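Long-range contacts in nigritoxine (Vibrio nigripulchritudo, PDB 5M41), which acts as a bacterial toxin against crustaceans and insects: residues A335-I341 / A396-G402; A546-F550 / M626-V630. All coordinates share one frame; numbering follows the deposited sequence.

Contact 1 (A335-I341 / A396-G402)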
loop_
_atom_site.group_PDB
_atom_site.type_symbol
_atom_site.label_atom_id
_atom_site.label_comp_id
_atom_site.label_asym_id
_atom_site.label_seq_id
_atom_site.Cartn_x
_atom_site.Cartn_y
_atom_site.Cartn_z
ATOM N N ALA A 335 0.292 0.095 -6.949
ATOM C CA ALA A 335 0.200 -0.533 -8.249
ATOM C C ALA A 335 -0.978 0.063 -9.021
ATOM O O ALA A 335 -1.974 0.528 -8.433
ATOM C CB ALA A 335 0.034 -2.024 -8.107
ATOM N N ILE A 336 -0.832 0.066 -10.337
ATOM C CA ILE A 336 -1.816 0.634 -11.257
ATOM C C ILE A 336 -2.031 -0.393 -12.391
ATOM O O ILE A 336 -1.064 -0.967 -12.878
ATOM C CB ILE A 336 -1.304 1.998 -11.814
ATOM C CG1 ILE A 336 -1.300 3.103 -10.721
ATOM C CG2 ILE A 336 -2.085 2.449 -13.041
ATOM C CD1 ILE A 336 -2.663 3.410 -10.099
ATOM N N PRO A 337 -3.291 -0.630 -12.809
ATOM C CA PRO A 337 -3.538 -1.612 -13.877
ATOM C C PRO A 337 -2.616 -1.407 -15.079
ATOM O O PRO A 337 -2.422 -0.274 -15.544
ATOM C CB PRO A 337 -4.993 -1.348 -14.279
ATOM C CG PRO A 337 -5.615 -0.696 -13.099
ATOM C CD PRO A 337 -4.528 0.046 -12.375
ATOM N N GLY A 338 -2.009 -2.495 -15.537
ATOM C CA GLY A 338 -1.136 -2.430 -16.692
ATOM C C GLY A 338 0.329 -2.484 -16.328
ATOM O O GLY A 338 1.168 -2.090 -17.119
ATOM N N GLY A 339 0.637 -2.950 -15.122
ATOM C CA GLY A 339 2.025 -3.060 -14.694
ATOM C C GLY A 339 2.695 -1.739 -14.378
ATOM O O GLY A 339 3.905 -1.610 -14.537
ATOM N N LYS A 340 1.913 -0.761 -13.930
ATOM C CA LYS A 340 2.463 0.523 -13.507
ATOM C C LYS A 340 2.415 0.671 -11.985
ATOM O O LYS A 340 1.757 -0.133 -11.298
ATOM C CB LYS A 340 1.724 1.676 -14.180
ATOM C CG LYS A 340 1.998 1.794 -15.679
ATOM C CD LYS A 340 0.984 2.705 -16.356
ATOM C CE LYS A 340 1.165 2.727 -17.879
ATOM N NZ LYS A 340 2.507 3.249 -18.282
ATOM N N ILE A 341 3.130 1.677 -11.477
ATOM C CA ILE A 341 3.102 2.061 -10.060
ATOM C C ILE A 341 3.037 3.578 -9.988
ATOM O O ILE A 341 3.758 4.261 -10.697
ATOM C CB ILE A 341 4.359 1.600 -9.282
ATOM C CG1 ILE A 341 4.306 0.102 -9.046
ATOM C CG2 ILE A 341 4.404 2.252 -7.896
ATOM C CD1 ILE A 341 5.494 -0.435 -8.264
ATOM N N ALA A 396 4.097 -5.989 -8.747
ATOM C CA ALA A 396 3.314 -5.049 -9.578
ATOM C C ALA A 396 3.719 -5.142 -11.050
ATOM O O ALA A 396 2.949 -4.791 -11.945
ATOM C CB ALA A 396 3.473 -3.625 -9.093
ATOM N N SER A 397 4.935 -5.635 -11.258
ATOM C CA SER A 397 5.617 -5.744 -12.539
ATOM C C SER A 397 4.749 -5.898 -13.789
ATOM O O SER A 397 4.930 -5.181 -14.786
ATOM C CB SER A 397 6.589 -6.918 -12.472
ATOM O OG SER A 397 7.036 -7.198 -13.761
ATOM N N SER A 398 3.836 -6.851 -13.755
ATOM C CA SER A 398 3.041 -7.125 -14.930
ATOM C C SER A 398 1.629 -7.516 -14.493
ATOM O O SER A 398 1.047 -8.475 -15.006
ATOM C CB SER A 398 3.700 -8.250 -15.720
ATOM O OG SER A 398 3.761 -9.407 -14.898
ATOM N N SER A 399 1.106 -6.764 -13.524
ATOM C CA SER A 399 -0.249 -6.943 -13.009
ATOM C C SER A 399 -1.295 -6.263 -13.904
ATOM O O SER A 399 -1.269 -5.046 -14.085
ATOM C CB SER A 399 -0.353 -6.353 -11.611
ATOM O OG SER A 399 -1.674 -6.460 -11.125
ATOM N N ALA A 400 -2.218 -7.056 -14.430
ATOM C CA ALA A 400 -3.374 -6.542 -15.163
ATOM C C ALA A 400 -4.237 -5.628 -14.286
ATOM O O ALA A 400 -4.674 -4.580 -14.730
ATOM C CB ALA A 400 -4.200 -7.686 -15.735
ATOM N N SER A 401 -4.431 -6.020 -13.031
ATOM C CA SER A 401 -5.396 -5.371 -12.129
ATOM C C SER A 401 -4.821 -4.237 -11.268
ATOM O O SER A 401 -5.569 -3.421 -10.731
ATOM C CB SER A 401 -6.008 -6.431 -11.213
ATOM O OG SER A 401 -4.980 -7.145 -10.507
ATOM N N GLY A 402 -3.496 -4.186 -11.136
ATOM C CA GLY A 402 -2.848 -3.256 -10.195
ATOM C C GLY A 402 -3.196 -3.665 -8.761
ATOM O O GLY A 402 -3.263 -2.835 -7.848
HETATM O O HOH W 1 -4.439 -0.298 -8.391
HETATM O O HOH W 2 0.685 -3.026 -11.715
#
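The tip of a beta hairpin rests on the loop that follows helix 386-396. Strands 328-336 and 340-348 are joined by P337, G338 and G339, and I336 and K340 close the hairpin with two backbone bonds. The amides of the turn are then used on the loop. S399 O takes G338 N at 3.0 Å, lying in the carbonyl plane. It also takes G339 N at 3.0 Å, but this donor is tilted 34° from that plane. One carbonyl oxygen therefore holds two successive amides and fixes the turn against the loop. The loop is shaped in part by an ST motif, in which S399 OG accepts from G402 N at 2.9 Å.

Two glycines, G339 and G402, let the two backbones come close. G339 CA makes a CH...O contact with A396 O at 3.4 Å, and G402 CA faces the I336-P337 peptide. The P337 ring lies along the A400-S401 backbone, with CB 3.3 Å from A400 O and CG near S401 O. At the helix end, A396 CB meets I341 CG1 at 3.8 Å. The I341 chi1 of -74° sets CG1 beside its backbone N and within reach of that methyl. A335 CB packs 3.9 Å from A396 CB on the same small apolar patch. Two waters bridge backbone carbonyls of the two segments. One donates to A335 O, at 2.6 Å, and to G402 O. The other lies between I336 O and A396 O.

Outside the pair, the backbone of A335 hydrogen-bonds to that of T365, G339 to A297 and I341 to M295. The I336 side chain points away and packs on F447 and V450 of helix 444-457. A400 turns to F550 of helix 546-555.

Contact 2 (A546-F550 / M626-V630)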
loop_
_atom_site.group_PDB
_atom_site.type_symbol
_atom_site.label_atom_id
_atom_site.label_comp_id
_atom_site.label_asym_id
_atom_site.label_seq_id
_atom_site.Cartn_x
_atom_site.Cartn_y
_atom_site.Cartn_z
ATOM N N ALA A 546 2.989 -7.349 -25.082
ATOM C CA ALA A 546 1.581 -7.394 -24.664
ATOM C C ALA A 546 1.180 -6.217 -23.762
ATOM O O ALA A 546 0.103 -5.640 -23.928
ATOM C CB ALA A 546 1.265 -8.735 -23.990
ATOM N N GLY A 547 2.067 -5.856 -22.836
ATOM C CA GLY A 547 1.814 -4.772 -21.911
ATOM C C GLY A 547 1.375 -3.498 -22.590
ATOM O O GLY A 547 0.440 -2.837 -22.143
ATOM N N GLU A 548 2.046 -3.138 -23.684
ATOM C CA GLU A 548 1.696 -1.915 -24.390
ATOM C C GLU A 548 0.321 -2.007 -25.085
ATOM O O GLU A 548 -0.451 -1.041 -25.040
ATOM C CB GLU A 548 2.804 -1.531 -25.380
ATOM C CG GLU A 548 2.827 -0.053 -25.718
ATOM C CD GLU A 548 3.840 0.295 -26.811
ATOM O OE1 GLU A 548 4.835 -0.439 -26.992
ATOM O OE2 GLU A 548 3.634 1.314 -27.494
ATOM N N GLU A 549 0.025 -3.142 -25.739
ATOM C CA GLU A 549 -1.327 -3.360 -26.329
ATOM C C GLU A 549 -2.404 -3.294 -25.241
ATOM O O GLU A 549 -3.490 -2.733 -25.449
ATOM C CB GLU A 549 -1.458 -4.706 -27.059
ATOM C CG GLU A 549 -2.793 -4.822 -27.797
ATOM C CD GLU A 549 -2.902 -6.033 -28.718
ATOM O OE1 GLU A 549 -1.922 -6.326 -29.439
ATOM O OE2 GLU A 549 -3.976 -6.700 -28.716
ATOM N N PHE A 550 -2.096 -3.879 -24.087
ATOM C CA PHE A 550 -3.041 -3.880 -22.959
ATOM C C PHE A 550 -3.340 -2.438 -22.538
ATOM O O PHE A 550 -4.492 -2.061 -22.382
ATOM C CB PHE A 550 -2.497 -4.714 -21.781
ATOM C CG PHE A 550 -3.412 -4.753 -20.575
ATOM C CD1 PHE A 550 -4.485 -5.631 -20.524
ATOM C CD2 PHE A 550 -3.182 -3.912 -19.485
ATOM C CE1 PHE A 550 -5.309 -5.687 -19.407
ATOM C CE2 PHE A 550 -4.004 -3.962 -18.367
ATOM C CZ PHE A 550 -5.074 -4.850 -18.333
ATOM N N MET A 626 -2.223 -10.205 -17.961
ATOM C CA MET A 626 -2.123 -9.212 -19.016
ATOM C C MET A 626 -1.831 -9.865 -20.379
ATOM O O MET A 626 -2.478 -9.555 -21.396
ATOM C CB MET A 626 -1.016 -8.229 -18.633
ATOM C CG MET A 626 -0.962 -6.964 -19.450
ATOM S SD MET A 626 0.088 -5.726 -18.652
ATOM C CE MET A 626 -0.839 -5.424 -17.183
ATOM N N GLU A 627 -0.851 -10.768 -20.391
ATOM C CA GLU A 627 -0.505 -11.504 -21.596
ATOM C C GLU A 627 -1.717 -12.351 -22.010
ATOM O O GLU A 627 -2.056 -12.420 -23.201
ATOM C CB GLU A 627 0.742 -12.376 -21.364
ATOM C CG GLU A 627 2.036 -11.574 -21.232
ATOM C CD GLU A 627 3.285 -12.424 -21.017
ATOM O OE1 GLU A 627 3.195 -13.607 -20.668
ATOM O OE2 GLU A 627 4.393 -11.899 -21.182
ATOM N N TRP A 628 -2.391 -12.961 -21.027
ATOM C CA TRP A 628 -3.522 -13.824 -21.341
ATOM C C TRP A 628 -4.612 -13.067 -22.062
ATOM O O TRP A 628 -5.177 -13.568 -23.041
ATOM C CB TRP A 628 -4.044 -14.563 -20.099
ATOM C CG TRP A 628 -5.058 -15.640 -20.427
ATOM C CD1 TRP A 628 -4.851 -17.018 -20.493
ATOM C CD2 TRP A 628 -6.475 -15.456 -20.768
ATOM N NE1 TRP A 628 -6.018 -17.671 -20.827
ATOM C CE2 TRP A 628 -7.017 -16.792 -21.021
ATOM C CE3 TRP A 628 -7.315 -14.350 -20.892
ATOM C CZ2 TRP A 628 -8.350 -16.994 -21.366
ATOM C CZ3 TRP A 628 -8.655 -14.563 -21.243
ATOM C CH2 TRP A 628 -9.153 -15.850 -21.475
ATOM N N LEU A 629 -4.912 -11.855 -21.596
ATOM C CA LEU A 629 -6.014 -11.052 -22.146
ATOM C C LEU A 629 -5.721 -10.484 -23.541
ATOM O O LEU A 629 -6.601 -10.449 -24.408
ATOM C CB LEU A 629 -6.388 -9.915 -21.178
ATOM C CG LEU A 629 -7.078 -10.397 -19.889
ATOM C CD1 LEU A 629 -7.069 -9.325 -18.794
ATOM C CD2 LEU A 629 -8.495 -10.882 -20.198
ATOM N N VAL A 630 -4.489 -10.037 -23.746
ATOM C CA VAL A 630 -4.057 -9.576 -25.048
ATOM C C VAL A 630 -4.131 -10.761 -26.011
ATOM O O VAL A 630 -4.654 -10.623 -27.106
ATOM C CB VAL A 630 -2.630 -8.963 -24.992
ATOM C CG1 VAL A 630 -2.049 -8.776 -26.394
ATOM C CG2 VAL A 630 -2.667 -7.627 -24.251
HETATM O O HOH W 3 -4.377 -9.142 -29.350
#
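M626 crosses the F550 ring with a methylene, not the sulfur, over the face. Its CG is 3.9 Å from the F550 ring centroid and 29° off the normal. M626 SD lies obliquely, 4.5 Å from the same centroid, and makes a Met-aromatic contact. The M626 chain bends at chi3 (-65°). This brings CE back to the ring, 3.6 Å from F550 CD2. SD also touches G547 CA at 3.8 Å. L629 CD1 reaches F550 CE1 obliquely.

The helices 546-555 and 625-632 cross at 67°, with their axes 8.9 Å apart over these segments. V630 fills the space next to A546, whose CB is 4.0 Å from V630 CB. V630 CG2 sits 3.4 Å from A546 O, and it also meets F550 CB. V630 CG1 lies against the carboxylate end of E549. E627 CG touches A546 CB at the exposed edge of the contact.

One water donates to both E549 OE2 and V630 O. E549 OE2 also forms a salt bridge with R553. The direct contacts are thus mainly apolar, shared between the F550-M626 pair and V630 against A546, and the one polar link between the segments runs through water.

In the fold
Contact 1 and contact 2 are neighbours, with centres about 11 Å apart. They come in series along the chain: 335-341 and 396-402 close the first before helix 546-555 opens the second. Contact 1 belongs to the antiparallel sheet that includes strands 328-336 and 340-348. Contact 2 joins two helices on either side, in sequence, of the sheet strands 560-562 to 594-601. The M626 methyl lies against G338, S399 and A400; its closest approach, to G338, is too short to be trusted in detail. A400 also touches F550. The hairpin tip and its loop are thus fitted to the later helices, joining the middle part of the toxin to its C-terminal part.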